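Local coordinates for protein MstE (Scytonema sp. PCC 10023, PDB 6SBF) that probably catalyses the class II cyclisation of isoprenoid precursors into merosterol-type scaffolds, as a single-domain terpene cyclase, at residues R134-I147 with V183-Y196. The protein carries 1 engineered substitution. Residues are numbered along the deposited sequence; the frame is centred on the assembly and turned at random.
Sequences RAALATHLQPNGGI and VAALPEFRSRLHDY
The Tyr196 ring lays one face over Gly146, whose CA sits 3.7 Å from the ring centroid and 14° off the normal, a CH-pi contact. With CG anti to the backbone N (chi1 172°), the ring is carried towards Asn144-Gly146, and the CD1 edge reaches Asn144 O at 3.6 Å. Asn144 OD1 accepts from Gly146 N in an Asx turn, which fixes the glycine under the ring; a CB on Gly146 would clash with Tyr196 CE1. Tyr196 OH is hydrogen-bonded to Thr177 OG1. An alanine in place of Tyr196 would probably strip the ring from Gly146 CA and leave Thr177 OG1 without this partner. A water bridges Gly145 O, Arg192 O and Tyr196 N. Helices 128-138 and 187-200, whose facing segments run nearly parallel (13°), probably belong to the alpha6-alpha6 barrel of this terpene cyclase. Between them Phe189 CZ meets Leu137 CB at 3.6 Å, and Arg134 O lies in the ring plane at the edge. Leu137 CD1 continues to Leu186 CD1 (3.9 Å), while Leu193 CD2 packs on Leu141 CD2. Arg134 and Glu188 form a long salt bridge, NH2 to OE2 3.9 Å, the oxygen above the guanidinium face; a water links NH2 to OE1, and NH2 also binds Ser125 O.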
ATOM      1  N   ARG A 134      -7.729  16.076   6.170  1.00 15.10           N
ATOM      2  CA  ARG A 134      -6.855  16.631   5.109  1.00 15.58           C
ATOM      3  C   ARG A 134      -6.036  17.777   5.668  1.00 15.09           C
ATOM      4  O   ARG A 134      -4.838  17.925   5.283  1.00 15.36           O
ATOM      5  CB  ARG A 134      -7.649  17.156   3.916  1.00 24.19           C
ATOM      6  CG  ARG A 134      -7.666  16.281   2.707  1.00 29.17           C
ATOM      7  CD  ARG A 134      -8.210  16.927   1.460  1.00 23.29           C
ATOM      8  NE  ARG A 134      -9.428  17.609   1.589  1.00 25.19           N
ATOM      9  CZ  ARG A 134     -10.602  17.007   1.655  1.00 21.58           C
ATOM     10  NH1 ARG A 134     -11.594  17.813   1.850  1.00 24.30           N
ATOM     11  NH2 ARG A 134     -10.779  15.703   1.384  1.00 21.51           N
ATOM     12  N   ALA A 135      -6.650  18.618   6.475  1.00 14.07           N
ATOM     13  CA  ALA A 135      -5.923  19.728   7.130  1.00 15.71           C
ATOM     14  C   ALA A 135      -4.770  19.179   7.988  1.00 14.12           C
ATOM     15  O   ALA A 135      -3.657  19.692   7.898  1.00 15.90           O
ATOM     16  CB  ALA A 135      -6.905  20.561   7.913  1.00 14.85           C
ATOM     17  N   ALA A 136      -5.036  18.118   8.729  1.00 13.51           N
ATOM     18  CA  ALA A 136      -4.036  17.502   9.579  1.00 15.01           C
ATOM     19  C   ALA A 136      -2.900  16.975   8.705  1.00 15.25           C
ATOM     20  O   ALA A 136      -1.732  17.063   9.134  1.00 16.06           O
ATOM     21  CB  ALA A 136      -4.620  16.402  10.414  1.00 17.41           C
ATOM     22  N   LEU A 137      -3.184  16.415   7.551  1.00 15.18           N
ATOM     23  CA  LEU A 137      -2.098  15.940   6.656  1.00 17.00           C
ATOM     24  C   LEU A 137      -1.159  17.068   6.317  1.00 17.41           C
ATOM     25  O   LEU A 137       0.067  16.801   6.223  1.00 18.46           O
ATOM     26  CB  LEU A 137      -2.611  15.443   5.332  1.00 23.32           C
ATOM     27  CG  LEU A 137      -3.045  14.037   5.304  1.00 22.56           C
ATOM     28  CD1 LEU A 137      -3.559  13.664   3.913  1.00 17.74           C
ATOM     29  CD2 LEU A 137      -1.937  13.081   5.699  1.00 25.40           C
ATOM     30  N   ALA A 138      -1.656  18.272   6.167  1.00 17.45           N
ATOM     31  CA  ALA A 138      -0.810  19.396   5.763  1.00 20.17           C
ATOM     32  C   ALA A 138       0.268  19.622   6.819  1.00 19.14           C
ATOM     33  O   ALA A 138       1.383  20.055   6.457  1.00 22.71           O
ATOM     34  CB  ALA A 138      -1.652  20.606   5.507  1.00 22.06           C
ATOM     35  N   THR A 139      -0.012  19.295   8.075  0.50 17.41           N
ATOM     36  CA  THR A 139       0.950  19.487   9.179  0.50 17.62           C
ATOM     37  C   THR A 139       2.210  18.618   8.995  0.50 16.62           C
ATOM     38  O   THR A 139       3.246  18.973   9.559  0.50 21.49           O
ATOM     39  CB  THR A 139       0.265  19.209  10.520  0.50 17.39           C
ATOM     40  OG1 THR A 139      -0.938  19.983  10.555  0.50 23.51           O
ATOM     41  CG2 THR A 139       1.165  19.561  11.679  0.50 18.49           C
ATOM     42  N   HIS A 140       2.101  17.521   8.252  1.00 16.19           N
ATOM     43  CA  HIS A 140       3.172  16.554   8.028  1.00 14.66           C
ATOM     44  C   HIS A 140       4.046  16.901   6.816  1.00 15.30           C
ATOM     45  O   HIS A 140       5.050  16.187   6.611  1.00 15.50           O
ATOM     46  CB  HIS A 140       2.554  15.175   7.885  1.00 14.61           C
ATOM     47  CG  HIS A 140       1.935  14.657   9.122  1.00 14.43           C
ATOM     48  ND1 HIS A 140       2.668  14.235  10.217  1.00 20.41           N
ATOM     49  CD2 HIS A 140       0.670  14.438   9.435  1.00 17.07           C
ATOM     50  CE1 HIS A 140       1.823  13.789  11.142  1.00 20.65           C
ATOM     51  NE2 HIS A 140       0.620  13.903  10.691  1.00 17.42           N
ATOM     52  N   LEU A 141       3.701  17.938   6.059  1.00 16.79           N
ATOM     53  CA  LEU A 141       4.536  18.351   4.939  1.00 16.64           C
ATOM     54  C   LEU A 141       5.864  18.897   5.453  1.00 18.56           C
ATOM     55  O   LEU A 141       5.856  19.710   6.363  1.00 23.64           O
ATOM     56  CB  LEU A 141       3.802  19.404   4.130  1.00 19.13           C
ATOM     57  CG  LEU A 141       2.596  18.913   3.357  1.00 23.85           C
ATOM     58  CD1 LEU A 141       1.782  20.101   2.872  1.00 29.49           C
ATOM     59  CD2 LEU A 141       3.014  18.000   2.218  1.00 26.97           C
ATOM     60  N   GLN A 142       6.962  18.478   4.809  1.00 17.94           N
ATOM     61  CA  GLN A 142       8.332  18.837   5.233  1.00 19.66           C
ATOM     62  C   GLN A 142       8.910  19.914   4.323  1.00 22.91           C
ATOM     63  O   GLN A 142       8.558  20.004   3.151  1.00 20.83           O
ATOM     64  CB  GLN A 142       9.160  17.559   5.224  1.00 22.04           C
ATOM     65  CG  GLN A 142       8.706  16.529   6.243  1.00 21.82           C
ATOM     66  CD  GLN A 142       8.590  17.105   7.639  1.00 24.49           C
ATOM     67  OE1 GLN A 142       9.611  17.545   8.203  1.00 31.01           O
ATOM     68  NE2 GLN A 142       7.391  17.072   8.244  1.00 21.63           N
ATOM     69  N   PRO A 143       9.905  20.668   4.834  1.00 32.57           N
ATOM     70  CA  PRO A 143      10.706  21.594   4.011  1.00 38.33           C
ATOM     71  C   PRO A 143      11.269  21.044   2.687  1.00 31.44           C
ATOM     72  O   PRO A 143      11.279  21.772   1.722  1.00 41.49           O
ATOM     73  CB  PRO A 143      11.865  21.932   4.968  1.00 43.99           C
ATOM     74  CG  PRO A 143      11.236  21.875   6.328  1.00 42.40           C
ATOM     75  CD  PRO A 143      10.311  20.692   6.247  1.00 37.22           C
ATOM     76  N   ASN A 144      11.544  19.730   2.585  1.00 36.31           N
ATOM     77  CA  ASN A 144      12.090  19.130   1.314  1.00 29.26           C
ATOM     78  C   ASN A 144      10.998  18.699   0.339  1.00 28.79           C
ATOM     79  O   ASN A 144      11.341  18.203  -0.782  1.00 36.04           O
ATOM     80  CB  ASN A 144      12.872  17.820   1.484  1.00 35.63           C
ATOM     81  CG  ASN A 144      12.075  16.632   2.000  1.00 49.81           C
ATOM     82  OD1 ASN A 144      10.820  16.538   2.009  1.00 35.64           O
ATOM     83  ND2 ASN A 144      12.867  15.672   2.415  1.00 36.10           N
ATOM     84  N   GLY A 145       9.773  18.993   0.671  1.00 25.24           N
ATOM     85  CA  GLY A 145       8.607  18.877  -0.228  1.00 30.90           C
ATOM     86  C   GLY A 145       7.819  17.582  -0.159  1.00 22.97           C
ATOM     87  O   GLY A 145       6.817  17.492  -0.987  1.00 27.86           O
ATOM     88  N   GLY A 146       8.261  16.630   0.664  1.00 18.53           N
ATOM     89  CA  GLY A 146       7.583  15.353   0.981  1.00 14.93           C
ATOM     90  C   GLY A 146       6.747  15.383   2.266  1.00 15.57           C
ATOM     91  O   GLY A 146       6.634  16.418   2.936  1.00 18.13           O
ATOM     92  N   ILE A 147       6.142  14.252   2.574  1.00 14.58           N
ATOM     93  CA  ILE A 147       5.339  14.146   3.783  1.00 14.74           C
ATOM     94  C   ILE A 147       5.953  13.126   4.734  1.00 13.89           C
ATOM     95  O   ILE A 147       6.423  12.051   4.293  1.00 14.74           O
ATOM     96  CB  ILE A 147       3.882  13.874   3.425  1.00 20.19           C
ATOM     97  CG1 ILE A 147       2.970  14.275   4.560  1.00 27.12           C
ATOM     98  CG2 ILE A 147       3.734  12.486   3.029  1.00 20.94           C
ATOM     99  CD1 ILE A 147       1.585  14.600   4.088  1.00 27.74           C
ATOM    100  N   VAL A 183      -0.045   9.547  -0.468  1.00 12.42           N
ATOM    101  CA  VAL A 183      -0.774  10.807  -0.221  1.00 12.60           C
ATOM    102  C   VAL A 183      -0.966  11.518  -1.554  1.00 13.10           C
ATOM    103  O   VAL A 183      -2.006  12.177  -1.742  1.00 14.57           O
ATOM    104  CB  VAL A 183      -0.101  11.653   0.868  1.00 13.31           C
ATOM    105  CG1 VAL A 183      -0.699  13.034   0.991  1.00 14.40           C
ATOM    106  CG2 VAL A 183      -0.204  10.959   2.220  1.00 13.31           C
ATOM    107  N   ALA A 184      -0.041  11.394  -2.465  1.00 13.20           N
ATOM    108  CA  ALA A 184      -0.174  12.028  -3.806  1.00 13.69           C
ATOM    109  C   ALA A 184      -1.295  11.378  -4.625  1.00 13.68           C
ATOM    110  O   ALA A 184      -1.606  11.945  -5.683  1.00 16.38           O
ATOM    111  CB  ALA A 184       1.138  11.950  -4.534  1.00 14.95           C
ATOM    112  N   ALA A 185      -1.873  10.268  -4.203  1.00 13.30           N
ATOM    113  CA  ALA A 185      -3.123   9.724  -4.815  1.00 14.27           C
ATOM    114  C   ALA A 185      -4.295  10.701  -4.585  1.00 15.41           C
ATOM    115  O   ALA A 185      -5.269  10.618  -5.319  1.00 19.14           O
ATOM    116  CB  ALA A 185      -3.475   8.343  -4.293  1.00 15.67           C
ATOM    117  N   LEU A 186      -4.195  11.590  -3.605  1.00 14.47           N
ATOM    118  CA  LEU A 186      -5.230  12.579  -3.291  1.00 15.35           C
ATOM    119  C   LEU A 186      -4.998  13.770  -4.194  1.00 17.31           C
ATOM    120  O   LEU A 186      -3.938  14.388  -4.170  1.00 16.78           O
ATOM    121  CB  LEU A 186      -5.128  13.004  -1.826  1.00 15.28           C
ATOM    122  CG  LEU A 186      -5.300  11.871  -0.823  1.00 16.49           C
ATOM    123  CD1 LEU A 186      -5.099  12.417   0.586  1.00 17.59           C
ATOM    124  CD2 LEU A 186      -6.662  11.168  -0.918  1.00 17.41           C
ATOM    125  N   PRO A 187      -5.996  14.191  -4.997  1.00 19.50           N
ATOM    126  CA  PRO A 187      -5.756  15.282  -5.946  1.00 20.51           C
ATOM    127  C   PRO A 187      -5.388  16.585  -5.239  1.00 20.18           C
ATOM    128  O   PRO A 187      -4.719  17.405  -5.789  1.00 24.35           O
ATOM    129  CB  PRO A 187      -7.126  15.492  -6.617  1.00 26.40           C
ATOM    130  CG  PRO A 187      -7.901  14.256  -6.350  1.00 33.22           C
ATOM    131  CD  PRO A 187      -7.293  13.527  -5.200  1.00 21.76           C
ATOM    132  N   GLU A 188      -5.797  16.741  -3.980  1.00 21.26           N
ATOM    133  CA  GLU A 188      -5.520  17.975  -3.207  1.00 21.32           C
ATOM    134  C   GLU A 188      -4.013  18.105  -2.900  1.00 19.97           C
ATOM    135  O   GLU A 188      -3.556  19.245  -2.693  1.00 22.64           O
ATOM    136  CB  GLU A 188      -6.355  17.989  -1.910  1.00 25.60           C
ATOM    137  CG  GLU A 188      -7.851  17.952  -2.097  1.00 29.00           C
ATOM    138  CD  GLU A 188      -8.519  16.584  -2.219  1.00 27.47           C
ATOM    139  OE1 GLU A 188      -7.767  15.521  -2.291  1.00 28.59           O
ATOM    140  OE2 GLU A 188      -9.786  16.621  -2.323  1.00 43.28           O
ATOM    141  N   PHE A 189      -3.286  16.987  -2.859  1.00 18.28           N
ATOM    142  CA  PHE A 189      -1.850  16.964  -2.457  1.00 17.06           C
ATOM    143  C   PHE A 189      -0.935  16.662  -3.654  1.00 17.33           C
ATOM    144  O   PHE A 189       0.251  16.844  -3.516  1.00 18.18           O
ATOM    145  CB  PHE A 189      -1.618  15.943  -1.334  1.00 16.85           C
ATOM    146  CG  PHE A 189      -2.120  16.442  -0.023  1.00 18.13           C
ATOM    147  CD1 PHE A 189      -3.417  16.208   0.385  1.00 20.74           C
ATOM    148  CD2 PHE A 189      -1.288  17.144   0.804  1.00 21.72           C
ATOM    149  CE1 PHE A 189      -3.837  16.714   1.596  1.00 22.64           C
ATOM    150  CE2 PHE A 189      -1.734  17.643   2.008  1.00 24.18           C
ATOM    151  CZ  PHE A 189      -3.022  17.463   2.380  1.00 23.85           C
ATOM    152  N   ARG A 190      -1.466  16.219  -4.766  1.00 17.28           N
ATOM    153  CA  ARG A 190      -0.660  15.656  -5.857  1.00 17.89           C
ATOM    154  C   ARG A 190       0.320  16.727  -6.347  1.00 17.12           C
ATOM    155  O   ARG A 190       1.562  16.470  -6.475  1.00 18.78           O
ATOM    156  CB  ARG A 190      -1.573  15.158  -6.982  1.00 19.13           C
ATOM    157  CG  ARG A 190      -0.781  14.481  -8.078  1.00 22.56           C
ATOM    158  CD  ARG A 190      -1.595  14.245  -9.293  1.00 27.88           C
ATOM    159  NE  ARG A 190      -2.857  13.628  -9.100  1.00 39.86           N
ATOM    160  CZ  ARG A 190      -4.021  14.167  -9.447  1.00 38.69           C
ATOM    161  NH1 ARG A 190      -4.119  15.386  -9.974  1.00 48.43           N
ATOM    162  NH2 ARG A 190      -5.095  13.470  -9.231  1.00 36.54           N
ATOM    163  N   SER A 191      -0.129  17.930  -6.653  1.00 19.80           N
ATOM    164  CA  SER A 191       0.754  19.020  -7.142  1.00 20.23           C
ATOM    165  C   SER A 191       1.808  19.422  -6.102  1.00 19.49           C
ATOM    166  O   SER A 191       2.960  19.635  -6.488  1.00 21.30           O
ATOM    167  CB  SER A 191      -0.058  20.235  -7.556  1.00 30.54           C
ATOM    168  OG  SER A 191       0.833  21.276  -7.946  1.00 41.54           O
ATOM    169  N   ARG A 192       1.451  19.502  -4.835  1.00 18.85           N
ATOM    170  CA  ARG A 192       2.375  19.943  -3.779  1.00 20.00           C
ATOM    171  C   ARG A 192       3.496  18.898  -3.622  1.00 18.54           C
ATOM    172  O   ARG A 192       4.636  19.312  -3.341  1.00 22.68           O
ATOM    173  CB  ARG A 192       1.641  20.108  -2.442  1.00 22.59           C
ATOM    174  CG  ARG A 192       2.509  20.590  -1.282  1.00 28.79           C
ATOM    175  CD  ARG A 192       3.291  21.900  -1.402  1.00 36.07           C
ATOM    176  NE  ARG A 192       2.481  23.098  -1.648  1.00 50.67           N
ATOM    177  CZ  ARG A 192       2.146  24.031  -0.733  1.00 50.56           C
ATOM    178  NH1 ARG A 192       1.389  25.064  -1.076  1.00 61.27           N
ATOM    179  NH2 ARG A 192       2.555  23.917   0.521  1.00 63.04           N
ATOM    180  N   LEU A 193       3.232  17.602  -3.799  1.00 16.02           N
ATOM    181  CA  LEU A 193       4.244  16.531  -3.614  1.00 14.37           C
ATOM    182  C   LEU A 193       5.031  16.229  -4.904  1.00 15.73           C
ATOM    183  O   LEU A 193       5.979  15.468  -4.874  1.00 15.95           O
ATOM    184  CB  LEU A 193       3.538  15.296  -3.100  1.00 15.66           C
ATOM    185  CG  LEU A 193       2.991  15.455  -1.690  1.00 17.35           C
ATOM    186  CD1 LEU A 193       2.092  14.279  -1.374  1.00 16.34           C
ATOM    187  CD2 LEU A 193       4.108  15.483  -0.663  1.00 20.93           C
ATOM    188  N   HIS A 194       4.638  16.799  -6.043  1.00 16.26           N
ATOM    189  CA  HIS A 194       5.191  16.430  -7.358  1.00 15.80           C
ATOM    190  C   HIS A 194       6.745  16.523  -7.397  1.00 15.43           C
ATOM    191  O   HIS A 194       7.387  15.605  -7.890  1.00 15.64           O
ATOM    192  CB  HIS A 194       4.531  17.319  -8.432  1.00 19.98           C
ATOM    193  CG  HIS A 194       5.193  17.211  -9.759  1.00 18.61           C
ATOM    194  ND1 HIS A 194       6.307  17.966 -10.075  1.00 20.29           N
ATOM    195  CD2 HIS A 194       4.946  16.382 -10.817  1.00 19.78           C
ATOM    196  CE1 HIS A 194       6.690  17.659 -11.304  1.00 22.82           C
ATOM    197  NE2 HIS A 194       5.879  16.657 -11.780  1.00 22.11           N
ATOM    198  N   ASP A 195       7.294  17.654  -7.033  1.00 15.90           N
ATOM    199  CA  ASP A 195       8.737  17.885  -7.220  1.00 16.60           C
ATOM    200  C   ASP A 195       9.493  16.882  -6.357  1.00 15.78           C
ATOM    201  O   ASP A 195      10.525  16.353  -6.805  1.00 15.88           O
ATOM    202  CB  ASP A 195       9.094  19.332  -6.964  1.00 17.73           C
ATOM    203  CG  ASP A 195       8.601  20.311  -8.018  1.00 19.41           C
ATOM    204  OD1 ASP A 195       7.946  19.891  -8.992  1.00 23.36           O
ATOM    205  OD2 ASP A 195       8.898  21.482  -7.841  1.00 26.46           O
ATOM    206  N   TYR A 196       9.057  16.664  -5.119  1.00 13.87           N
ATOM    207  CA  TYR A 196       9.706  15.680  -4.214  1.00 14.24           C
ATOM    208  C   TYR A 196       9.669  14.305  -4.869  1.00 14.31           C
ATOM    209  O   TYR A 196      10.696  13.575  -4.906  1.00 14.39           O
ATOM    210  CB  TYR A 196       8.992  15.662  -2.866  1.00 14.94           C
ATOM    211  CG  TYR A 196       9.465  14.557  -1.973  1.00 13.71           C
ATOM    212  CD1 TYR A 196      10.573  14.704  -1.156  1.00 15.45           C
ATOM    213  CD2 TYR A 196       8.812  13.342  -1.984  1.00 15.26           C
ATOM    214  CE1 TYR A 196      11.011  13.666  -0.352  1.00 15.93           C
ATOM    215  CE2 TYR A 196       9.258  12.313  -1.180  1.00 15.23           C
ATOM    216  CZ  TYR A 196      10.383  12.453  -0.384  1.00 15.65           C
ATOM    217  OH  TYR A 196      10.792  11.398   0.396  1.00 19.01           O
TER
HETATM  218  O   HOH W   1      -8.736  14.094  -0.064  1.00 27.73           O
HETATM  219  O   HOH W   2       7.327  18.528  -3.631  1.00 18.95           O